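Local coordinates for octenoyl-coa reductase/carboxylase (Streptomyces sp., PDB 4A0S) that catalyses the NADPH-dependent reductive carboxylation of 2-octenoyl-CoA, supplying an extender unit for polyketide synthesis in the cinnabaramide pathway, at the interface of chains A and B and the interface of chains A and C. Numbering follows the deposited sequence. Chains: chain A/B/C, Octenoyl-coa reductase/carboxylase.

Contact 1: the interface of chains A and B. Residues chain A 285, 344-345; chain B 342.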
ATOM      1  N   PRO A 285      33.918  -5.306  -1.721  1.00 37.82           N
ATOM      2  CA  PRO A 285      32.692  -5.887  -2.275  1.00 37.41           C
ATOM      3  C   PRO A 285      32.611  -7.403  -2.117  1.00 37.02           C
ATOM      4  O   PRO A 285      31.554  -7.926  -1.747  1.00 36.04           O
ATOM      5  CB  PRO A 285      32.770  -5.515  -3.759  1.00 39.27           C
ATOM      6  CG  PRO A 285      33.597  -4.297  -3.788  1.00 39.91           C
ATOM      7  CD  PRO A 285      34.621  -4.480  -2.718  1.00 39.63           C
ATOM      8  N   THR A 344      27.816   1.912   0.262  1.00 23.93           N
ATOM      9  CA  THR A 344      28.043   1.160  -0.953  1.00 24.75           C
ATOM     10  C   THR A 344      27.365  -0.181  -0.822  1.00 24.21           C
ATOM     11  O   THR A 344      27.394  -0.813   0.234  1.00 24.64           O
ATOM     12  CB  THR A 344      29.535   0.974  -1.244  1.00 25.22           C
ATOM     13  OG1 THR A 344      30.137   2.265  -1.368  1.00 26.42           O
ATOM     14  CG2 THR A 344      29.754   0.174  -2.545  1.00 26.87           C
ATOM     15  N   PHE A 345      26.719  -0.589  -1.903  1.00 24.07           N
ATOM     16  CA  PHE A 345      26.038  -1.847  -1.946  1.00 23.38           C
ATOM     17  C   PHE A 345      26.050  -2.341  -3.377  1.00 23.62           C
ATOM     18  O   PHE A 345      26.232  -1.568  -4.326  1.00 23.56           O
ATOM     19  CB  PHE A 345      24.602  -1.723  -1.407  1.00 22.68           C
ATOM     20  CG  PHE A 345      23.670  -0.978  -2.318  1.00 21.66           C
ATOM     21  CD1 PHE A 345      23.608   0.411  -2.281  1.00 20.91           C
ATOM     22  CD2 PHE A 345      22.873  -1.661  -3.229  1.00 22.10           C
ATOM     23  CE1 PHE A 345      22.746   1.119  -3.139  1.00 21.43           C
ATOM     24  CE2 PHE A 345      22.008  -0.968  -4.085  1.00 20.92           C
ATOM     25  CZ  PHE A 345      21.949   0.421  -4.042  1.00 21.33           C
TER
ATOM     26  N   LEU B 342      28.191  -1.705  -8.208  1.00 26.86           N
ATOM     27  CA  LEU B 342      28.658  -1.167  -6.945  1.00 26.84           C
ATOM     28  C   LEU B 342      28.125   0.232  -6.831  1.00 25.60           C
ATOM     29  O   LEU B 342      28.727   1.173  -7.329  1.00 25.91           O
ATOM     30  CB  LEU B 342      30.180  -1.162  -6.858  1.00 27.82           C
ATOM     31  CG  LEU B 342      30.886  -2.424  -6.371  1.00 30.34           C
ATOM     32  CD1 LEU B 342      32.332  -2.065  -6.049  1.00 31.24           C
ATOM     33  CD2 LEU B 342      30.178  -3.002  -5.145  1.00 30.49           C
TER
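B:Leu342 lays its branched end against the ring of A:Pro285, and this apolar meeting is the main side-chain contact of the patch. The methyl CD1 of the leucine comes to 3.4 Å from the ring carbon CG of the proline, slightly tighter than usual van der Waals packing. The second methyl, CD2, stands 3.9 Å from the proline CB, so the two branches of the fork share the CB-CG side of the ring. The side chains meet nearly at right angles. In B:Leu342 the CG lies opposite the backbone carbonyl carbon and beside the backbone N (chi1 -86°), which carries the fork towards the ring. Leucine suits the place because its two methyls can cover a compact ring, and proline because it offers a rigid hydrocarbon surface.

The methyl branch of A:Thr344 adds a looser contact: its CG2 lies 4.1 Å from CD2 of the leucine. That methyl is turned opposite the threonine backbone N, while the hydroxyl OG1 sits on the other branch, so the residue presents carbon to the leucine. Thus CD2 has both the proline ring and the threonine methyl as neighbours. An alanine in place of B:Leu342 would probably leave a gap beside the proline ring and deprive the threonine methyl of its packing partner.

The backbone contributes a different kind of approach. The carbonyl O of A:Phe345 lies 3.6 Å from CA of B:Leu342, a van der Waals contact.

A:Pro285 begins the helix 285-303, a position where proline is well suited because its missing N-H is not needed by the helix. A:Thr344 and A:Phe345 belong to strand 342-346, and B:Leu342 opens the equivalent strand of the other chain. The patch has a two-fold-related twin within this homotetramer interface.

Contact 2: the interface of chains A and C. Residues chain A 127-131, 181; chain C 145, 147.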
ATOM      1  N   GLY A 127      -2.802  29.414  20.447  1.00 15.91           N
ATOM      2  CA  GLY A 127      -3.293  28.514  19.409  1.00 15.36           C
ATOM      3  C   GLY A 127      -3.204  27.054  19.787  1.00 15.23           C
ATOM      4  O   GLY A 127      -3.484  26.180  18.967  1.00 14.84           O
ATOM      5  N   VAL A 128      -2.815  26.771  21.023  1.00 15.19           N
ATOM      6  CA  VAL A 128      -2.678  25.378  21.436  1.00 15.14           C
ATOM      7  C   VAL A 128      -4.010  24.893  21.985  1.00 15.65           C
ATOM      8  O   VAL A 128      -4.652  25.577  22.782  1.00 15.94           O
ATOM      9  CB  VAL A 128      -1.545  25.205  22.467  1.00 15.00           C
ATOM     10  CG1 VAL A 128      -1.519  23.776  23.030  1.00 14.60           C
ATOM     11  CG2 VAL A 128      -0.232  25.551  21.822  1.00 14.59           C
ATOM     12  N   ARG A 129      -4.434  23.725  21.521  1.00 15.66           N
ATOM     13  CA  ARG A 129      -5.655  23.118  21.988  1.00 16.61           C
ATOM     14  C   ARG A 129      -5.394  22.069  23.037  1.00 16.50           C
ATOM     15  O   ARG A 129      -4.365  21.398  23.015  1.00 16.44           O
ATOM     16  CB  ARG A 129      -6.395  22.489  20.816  1.00 16.67           C
ATOM     17  CG  ARG A 129      -6.933  23.565  19.906  1.00 18.23           C
ATOM     18  CD  ARG A 129      -7.658  23.015  18.735  1.00 20.82           C
ATOM     19  NE  ARG A 129      -6.756  22.571  17.689  1.00 21.62           N
ATOM     20  CZ  ARG A 129      -6.061  23.365  16.874  1.00 22.10           C
ATOM     21  NH1 ARG A 129      -6.108  24.696  16.976  1.00 24.92           N
ATOM     22  NH2 ARG A 129      -5.285  22.816  15.958  1.00 22.03           N
ATOM     23  N   ARG A 130      -6.337  21.975  23.969  1.00 17.58           N
ATOM     24  CA  ARG A 130      -6.497  20.828  24.860  1.00 17.67           C
ATOM     25  C   ARG A 130      -5.454  20.733  25.958  1.00 17.41           C
ATOM     26  O   ARG A 130      -5.815  20.565  27.126  1.00 17.86           O
ATOM     27  CB  ARG A 130      -6.630  19.515  24.076  1.00 17.74           C
ATOM     28  CG  ARG A 130      -7.881  19.440  23.214  1.00 18.79           C
ATOM     29  CD  ARG A 130      -7.923  18.109  22.465  1.00 19.31           C
ATOM     30  NE  ARG A 130      -6.886  18.009  21.435  1.00 19.17           N
ATOM     31  CZ  ARG A 130      -6.962  18.558  20.223  1.00 20.63           C
ATOM     32  NH1 ARG A 130      -8.028  19.266  19.873  1.00 19.37           N
ATOM     33  NH2 ARG A 130      -5.968  18.403  19.358  1.00 21.85           N
ATOM     34  N   TRP A 131      -4.177  20.840  25.617  1.00 16.67           N
ATOM     35  CA  TRP A 131      -3.141  20.823  26.651  1.00 16.58           C
ATOM     36  C   TRP A 131      -3.321  21.961  27.616  1.00 17.24           C
ATOM     37  O   TRP A 131      -3.754  23.055  27.256  1.00 17.08           O
ATOM     38  CB  TRP A 131      -1.737  20.920  26.065  1.00 16.03           C
ATOM     39  CG  TRP A 131      -1.465  19.808  25.179  1.00 15.26           C
ATOM     40  CD1 TRP A 131      -1.363  19.854  23.828  1.00 14.79           C
ATOM     41  CD2 TRP A 131      -1.319  18.445  25.556  1.00 14.66           C
ATOM     42  NE1 TRP A 131      -1.137  18.600  23.331  1.00 14.26           N
ATOM     43  CE2 TRP A 131      -1.100  17.713  24.372  1.00 14.42           C
ATOM     44  CE3 TRP A 131      -1.327  17.769  26.782  1.00 14.92           C
ATOM     45  CZ2 TRP A 131      -0.900  16.330  24.374  1.00 14.44           C
ATOM     46  CZ3 TRP A 131      -1.137  16.390  26.784  1.00 14.93           C
ATOM     47  CH2 TRP A 131      -0.927  15.690  25.596  1.00 14.70           C
ATOM     48  N   ALA A 181       2.827  22.025  19.702  1.00 15.98           N
ATOM     49  CA  ALA A 181       1.803  21.225  20.335  1.00 15.98           C
ATOM     50  C   ALA A 181       1.708  19.842  19.675  1.00 15.80           C
ATOM     51  O   ALA A 181       1.325  18.869  20.316  1.00 15.78           O
ATOM     52  CB  ALA A 181       0.488  21.945  20.283  1.00 16.13           C
TER
ATOM     53  N   ASP C 145      -7.627  19.572  12.640  1.00 16.58           N
ATOM     54  CA  ASP C 145      -6.921  19.894  13.862  1.00 17.18           C
ATOM     55  C   ASP C 145      -5.531  19.296  13.739  1.00 17.18           C
ATOM     56  O   ASP C 145      -5.358  18.103  13.754  1.00 17.04           O
ATOM     57  CB  ASP C 145      -7.670  19.311  15.063  1.00 17.53           C
ATOM     58  CG  ASP C 145      -7.069  19.732  16.388  1.00 18.86           C
ATOM     59  OD1 ASP C 145      -5.832  19.802  16.479  1.00 18.71           O
ATOM     60  OD2 ASP C 145      -7.842  20.011  17.333  1.00 21.17           O
ATOM     61  N   GLN C 147      -3.075  19.336  15.697  1.00 18.43           N
ATOM     62  CA  GLN C 147      -2.542  18.766  16.922  1.00 18.61           C
ATOM     63  C   GLN C 147      -2.910  17.322  17.090  1.00 18.29           C
ATOM     64  O   GLN C 147      -2.253  16.604  17.822  1.00 19.47           O
ATOM     65  CB  GLN C 147      -3.081  19.505  18.105  1.00 18.67           C
ATOM     66  CG  GLN C 147      -2.321  20.703  18.403  1.00 19.55           C
ATOM     67  CD  GLN C 147      -2.824  21.343  19.675  1.00 19.14           C
ATOM     68  OE1 GLN C 147      -3.196  22.491  19.649  1.00 18.23           O
ATOM     69  NE2 GLN C 147      -2.866  20.580  20.785  1.00 19.57           N
TER
HETATM   70  O   HOH W   1      -0.907  17.944  20.758  1.00  2.00           O
HETATM   71  O   HOH W   2      -1.914  23.933  17.925  1.00 20.11           O
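C:Gln147 pushes its side-chain amide against the backbone of A:Arg129 and buries 119 Å² of its surface against chain A. Its carbonyl OE1 accepts from the arginine backbone N at 2.6 Å, in the carbonyl plane and on a lone pair. The other end of the amide, NE2, donates to A:Arg129 O at 2.8 Å; the paired bonds fix the amide's rotation and suit glutamine, which offers a donor and an acceptor together. Beyond CG its chain is extended (chi2 -175°), carrying the amide to this backbone. A:Ala181 meets the amide through CB, 3.4 Å from CD, its small methyl allowing close approach. One water joins OE1 to A:Gly127 O; another, in the indole plane, links A:Trp131 NE1 and A:Ala181 O and is also met, at longer range, by C:Gln147 NE2.

C:Asp145 gathers two arginines on one carboxylate. A:Arg129 comes side-on: NE makes a salt bridge to OD2 at 2.8 Å, while NH2 bonds OD1 at 3.1 Å. The guanidinium and carboxylate planes stand 77° apart, and both nitrogens approach their oxygens from above the carboxylate plane. From the opposite face A:Arg130 brings NH1 to OD2 at 2.7 Å, forming a second salt bridge. A bend at chi3 in both arginines turns each guanidinium towards the carboxylate. Their positive charges probably stabilise its negative form. The second oxygen, OD1, also accepts from C:Gln147 N at 2.9 Å, bracing the acidic loop.

A:Gly127 to A:Trp131 form a loop following strand 117-124, and A:Ala181 starts the short 3-10 helix 181-183. The chain C residues lie between strand 142-143 and the 3-10 helix 149-152, giving a loop-to-loop part of this two-fold interface.

The centres of the C-alpha atoms of contact 1 and contact 2 lie about 47 Å apart, and the two share no residue or secondary-structure element. Chain A takes part in both, meeting chain B through the region of residues 285 and 344-345 and chain C through residues 127-131 and 181. Contact 1 falls in the range of the zinc-binding dehydrogenase family, whereas contact 2 falls in that of the GroES-like family. Each belongs to a two-fold interface, so one subunit joins different neighbours through separate surfaces, apolar packing in one patch and charged, water-assisted bonding in the other, as suits a homotetramer.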